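Local coordinates for capsid protein VP1 (Human polyomavirus 12, PDB 6Y5Z) that probably builds the T=7 icosahedral capsid of the virus as its major coat protein, assembling from disulfide-linked pentamers, at residues Val92-Ile97 against Arg264-Gln269. Residues are numbered along the deposited sequence; the frame is centred on the assembly and turned at random.
Sequences VKTEVI and RYFNVQ
Lys93 faces Asn267 and Glu95 faces Tyr265 as hydrogen-bonded pairs of two antiparallel strands, 92-96 and 264-269, whose axes approach to 4.6 Å. Asn267 N gives a 2.8 Å bond to Lys93 O, and Tyr265 N one of equal length to Glu95 O. Val92-Val268, Thr94-Phe266 and Val96-Arg264 are the non-hydrogen-bonded pairs, and their side chains share the face packed on strands 124-131 and 237-250. There Thr94 OG1, anti to its backbone N (chi1 -173°), donates to Tyr265 O at 2.7 Å. Glu95 N also donates to this carbonyl, from the opposite face of its plane, so two hydrogen bonds grip the oxygen. The same hydroxyl accepts from Arg264 NH2 (3.0 Å, 163° at the hydrogen), lying in the guanidinium plane, and sits above the centre of the Phe266 ring. Bent at chi3 (-73°), Arg264 brings its guanidinium under Val96 CG2, which covers one face near the rim, 3.3 Å from Arg264 NH1. Asp244 holds that buried charge by a salt bridge. Farther along, Val92 CG2 touches Val268 CG2 at 3.8 Å. On the other face the Tyr265 hydroxyl is hydrogen-bonded to Glu23, and the Glu95 carboxylate to Tyr199 of a neighbouring subunit. Strand 257-276, also paired with strand 9-26, thus joins strand 83-96 into the antiparallel jelly-roll beta-sandwich of polyomavirus VP1, with one face in the core and the other reaching a pentamer interface.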
ATOM      1  N   VAL D  92     -21.681   9.365  -8.120  1.00 15.15           N
ATOM      2  CA  VAL D  92     -21.137   9.088  -9.461  1.00 14.40           C
ATOM      3  C   VAL D  92     -20.472   7.728  -9.425  1.00 15.08           C
ATOM      4  O   VAL D  92     -19.816   7.399  -8.412  1.00 15.25           O
ATOM      5  CB  VAL D  92     -20.200  10.212  -9.943  1.00 14.67           C
ATOM      6  CG1 VAL D  92     -19.071  10.502  -8.968  1.00 15.25           C
ATOM      7  CG2 VAL D  92     -19.667   9.895 -11.322  1.00 13.41           C
ATOM      8  N   LYS D  93     -20.645   6.972 -10.493  1.00 14.10           N
ATOM      9  CA  LYS D  93     -19.722   5.864 -10.795  1.00 14.49           C
ATOM     10  C   LYS D  93     -18.794   6.344 -11.898  1.00 14.51           C
ATOM     11  O   LYS D  93     -19.278   6.819 -12.937  1.00 14.41           O
ATOM     12  CB  LYS D  93     -20.482   4.619 -11.233  1.00 15.75           C
ATOM     13  CG  LYS D  93     -21.328   3.990 -10.144  1.00 17.74           C
ATOM     14  CD  LYS D  93     -21.685   2.563 -10.481  1.00 19.94           C
ATOM     15  CE  LYS D  93     -22.360   1.848  -9.338  1.00 22.01           C
ATOM     16  NZ  LYS D  93     -23.066   0.645  -9.836  1.00 24.27           N
ATOM     17  N   THR D  94     -17.505   6.291 -11.647  1.00 13.90           N
ATOM     18  CA  THR D  94     -16.510   6.755 -12.640  1.00 14.10           C
ATOM     19  C   THR D  94     -15.465   5.670 -12.807  1.00 14.85           C
ATOM     20  O   THR D  94     -15.193   4.916 -11.860  1.00 15.73           O
ATOM     21  CB  THR D  94     -15.917   8.113 -12.251  1.00 15.21           C
ATOM     22  OG1 THR D  94     -15.096   8.566 -13.336  1.00 14.24           O
ATOM     23  CG2 THR D  94     -15.110   8.057 -10.976  1.00 15.93           C
ATOM     24  N   GLU D  95     -14.973   5.557 -14.029  1.00 14.54           N
ATOM     25  CA  GLU D  95     -14.060   4.480 -14.448  1.00 16.08           C
ATOM     26  C   GLU D  95     -13.067   5.059 -15.445  1.00 14.99           C
ATOM     27  O   GLU D  95     -13.491   5.714 -16.419  1.00 14.82           O
ATOM     28  CB  GLU D  95     -14.898   3.385 -15.096  1.00 18.52           C
ATOM     29  CG  GLU D  95     -14.081   2.229 -15.599  1.00 20.97           C
ATOM     30  CD  GLU D  95     -14.169   1.040 -14.698  1.00 24.01           C
ATOM     31  OE1 GLU D  95     -13.833   1.192 -13.491  1.00 27.50           O
ATOM     32  OE2 GLU D  95     -14.588  -0.004 -15.220  1.00 22.82           O
ATOM     33  N   VAL D  96     -11.795   4.770 -15.250  1.00 14.22           N
ATOM     34  CA  VAL D  96     -10.761   5.008 -16.279  1.00 14.14           C
ATOM     35  C   VAL D  96     -10.710   3.743 -17.118  1.00 14.91           C
ATOM     36  O   VAL D  96     -10.481   2.660 -16.566  1.00 16.93           O
ATOM     37  CB  VAL D  96      -9.408   5.353 -15.645  1.00 14.87           C
ATOM     38  CG1 VAL D  96      -8.318   5.474 -16.696  1.00 15.94           C
ATOM     39  CG2 VAL D  96      -9.527   6.607 -14.794  1.00 16.70           C
ATOM     40  N   ILE D  97     -10.944   3.878 -18.415  1.00 14.91           N
ATOM     41  CA  ILE D  97     -11.101   2.734 -19.359  0.50 15.01           C
ATOM     42  C   ILE D  97      -9.785   2.497 -20.087  1.00 14.93           C
ATOM     43  O   ILE D  97      -9.228   3.479 -20.569  1.00 15.08           O
ATOM     44  CB  ILE D  97     -12.198   3.003 -20.409  0.50 16.82           C
ATOM     45  CG1 ILE D  97     -13.543   3.311 -19.764  0.50 19.06           C
ATOM     46  CG2 ILE D  97     -12.299   1.819 -21.356  0.50 15.66           C
ATOM     47  CD1 ILE D  97     -13.903   2.334 -18.699  0.50 21.07           C
ATOM     48  N   ARG D 264     -12.107   8.541 -19.530  1.00 12.50           N
ATOM     49  CA  ARG D 264     -12.856   8.330 -18.284  1.00 12.60           C
ATOM     50  C   ARG D 264     -14.352   8.343 -18.574  1.00 13.37           C
ATOM     51  O   ARG D 264     -14.852   9.279 -19.221  1.00 12.63           O
ATOM     52  CB  ARG D 264     -12.467   9.393 -17.257  1.00 12.95           C
ATOM     53  CG  ARG D 264     -13.232   9.305 -15.949  1.00 12.61           C
ATOM     54  CD  ARG D 264     -12.717  10.303 -14.932  1.00 13.41           C
ATOM     55  NE  ARG D 264     -11.410  10.001 -14.341  1.00 13.53           N
ATOM     56  CZ  ARG D 264     -11.199   9.295 -13.230  1.00 13.97           C
ATOM     57  NH1 ARG D 264      -9.967   9.120 -12.775  1.00 14.47           N
ATOM     58  NH2 ARG D 264     -12.221   8.733 -12.598  1.00 14.03           N
ATOM     59  N   TYR D 265     -15.040   7.382 -17.984  1.00 13.06           N
ATOM     60  CA  TYR D 265     -16.512   7.294 -17.944  1.00 13.44           C
ATOM     61  C   TYR D 265     -17.041   7.923 -16.661  1.00 12.55           C
ATOM     62  O   TYR D 265     -16.443   7.735 -15.563  1.00 12.74           O
ATOM     63  CB  TYR D 265     -16.926   5.829 -17.972  1.00 14.38           C
ATOM     64  CG  TYR D 265     -18.400   5.574 -17.880  1.00 14.28           C
ATOM     65  CD1 TYR D 265     -19.246   5.826 -18.943  1.00 14.88           C
ATOM     66  CD2 TYR D 265     -18.947   5.089 -16.708  1.00 14.83           C
ATOM     67  CE1 TYR D 265     -20.612   5.583 -18.842  1.00 15.82           C
ATOM     68  CE2 TYR D 265     -20.295   4.788 -16.609  1.00 15.44           C
ATOM     69  CZ  TYR D 265     -21.135   5.074 -17.660  1.00 15.47           C
ATOM     70  OH  TYR D 265     -22.465   4.756 -17.492  1.00 17.66           O
ATOM     71  N   PHE D 266     -18.198   8.563 -16.776  1.00 11.99           N
ATOM     72  CA  PHE D 266     -18.980   9.111 -15.650  1.00 12.13           C
ATOM     73  C   PHE D 266     -20.419   8.644 -15.785  1.00 13.96           C
ATOM     74  O   PHE D 266     -20.987   8.769 -16.887  1.00 13.93           O
ATOM     75  CB  PHE D 266     -19.015  10.639 -15.638  1.00 13.27           C
ATOM     76  CG  PHE D 266     -17.687  11.337 -15.477  1.00 13.31           C
ATOM     77  CD1 PHE D 266     -16.781  11.437 -16.531  1.00 13.21           C
ATOM     78  CD2 PHE D 266     -17.385  11.984 -14.294  1.00 13.51           C
ATOM     79  CE1 PHE D 266     -15.595  12.137 -16.379  1.00 13.63           C
ATOM     80  CE2 PHE D 266     -16.199  12.689 -14.149  1.00 13.66           C
ATOM     81  CZ  PHE D 266     -15.313  12.781 -15.199  1.00 13.86           C
ATOM     82  N   ASN D 267     -21.006   8.159 -14.691  1.00 14.02           N
ATOM     83  CA  ASN D 267     -22.476   7.970 -14.600  1.00 14.30           C
ATOM     84  C   ASN D 267     -22.913   8.648 -13.314  1.00 13.56           C
ATOM     85  O   ASN D 267     -22.635   8.114 -12.231  1.00 13.49           O
ATOM     86  CB  ASN D 267     -22.898   6.505 -14.649  1.00 14.60           C
ATOM     87  CG  ASN D 267     -24.403   6.363 -14.766  1.00 17.74           C
ATOM     88  OD1 ASN D 267     -25.139   7.207 -14.291  1.00 20.55           O
ATOM     89  ND2 ASN D 267     -24.872   5.359 -15.484  1.00 20.94           N
ATOM     90  N   VAL D 268     -23.550   9.798 -13.459  1.00 14.25           N
ATOM     91  CA  VAL D 268     -23.945  10.663 -12.314  1.00 14.05           C
ATOM     92  C   VAL D 268     -25.427  10.483 -12.043  1.00 15.86           C
ATOM     93  O   VAL D 268     -26.249  10.607 -12.992  1.00 16.18           O
ATOM     94  CB  VAL D 268     -23.593  12.136 -12.563  1.00 14.47           C
ATOM     95  CG1 VAL D 268     -23.986  13.020 -11.389  1.00 14.21           C
ATOM     96  CG2 VAL D 268     -22.115  12.282 -12.875  1.00 14.63           C
ATOM     97  N   GLN D 269     -25.756  10.192 -10.789  1.00 15.13           N
ATOM     98  CA  GLN D 269     -27.159  10.121 -10.326  1.00 15.90           C
ATOM     99  C   GLN D 269     -27.563  11.508  -9.837  1.00 15.79           C
ATOM    100  O   GLN D 269     -26.856  12.075  -8.980  1.00 14.23           O
ATOM    101  CB  GLN D 269     -27.301   9.103  -9.200  1.00 18.87           C
ATOM    102  CG  GLN D 269     -28.711   9.038  -8.666  1.00 23.03           C
ATOM    103  CD  GLN D 269     -28.828   7.961  -7.615  1.00 28.69           C
ATOM    104  OE1 GLN D 269     -28.802   8.245  -6.419  1.00 32.56           O
ATOM    105  NE2 GLN D 269     -28.876   6.713  -8.061  1.00 29.86           N
TER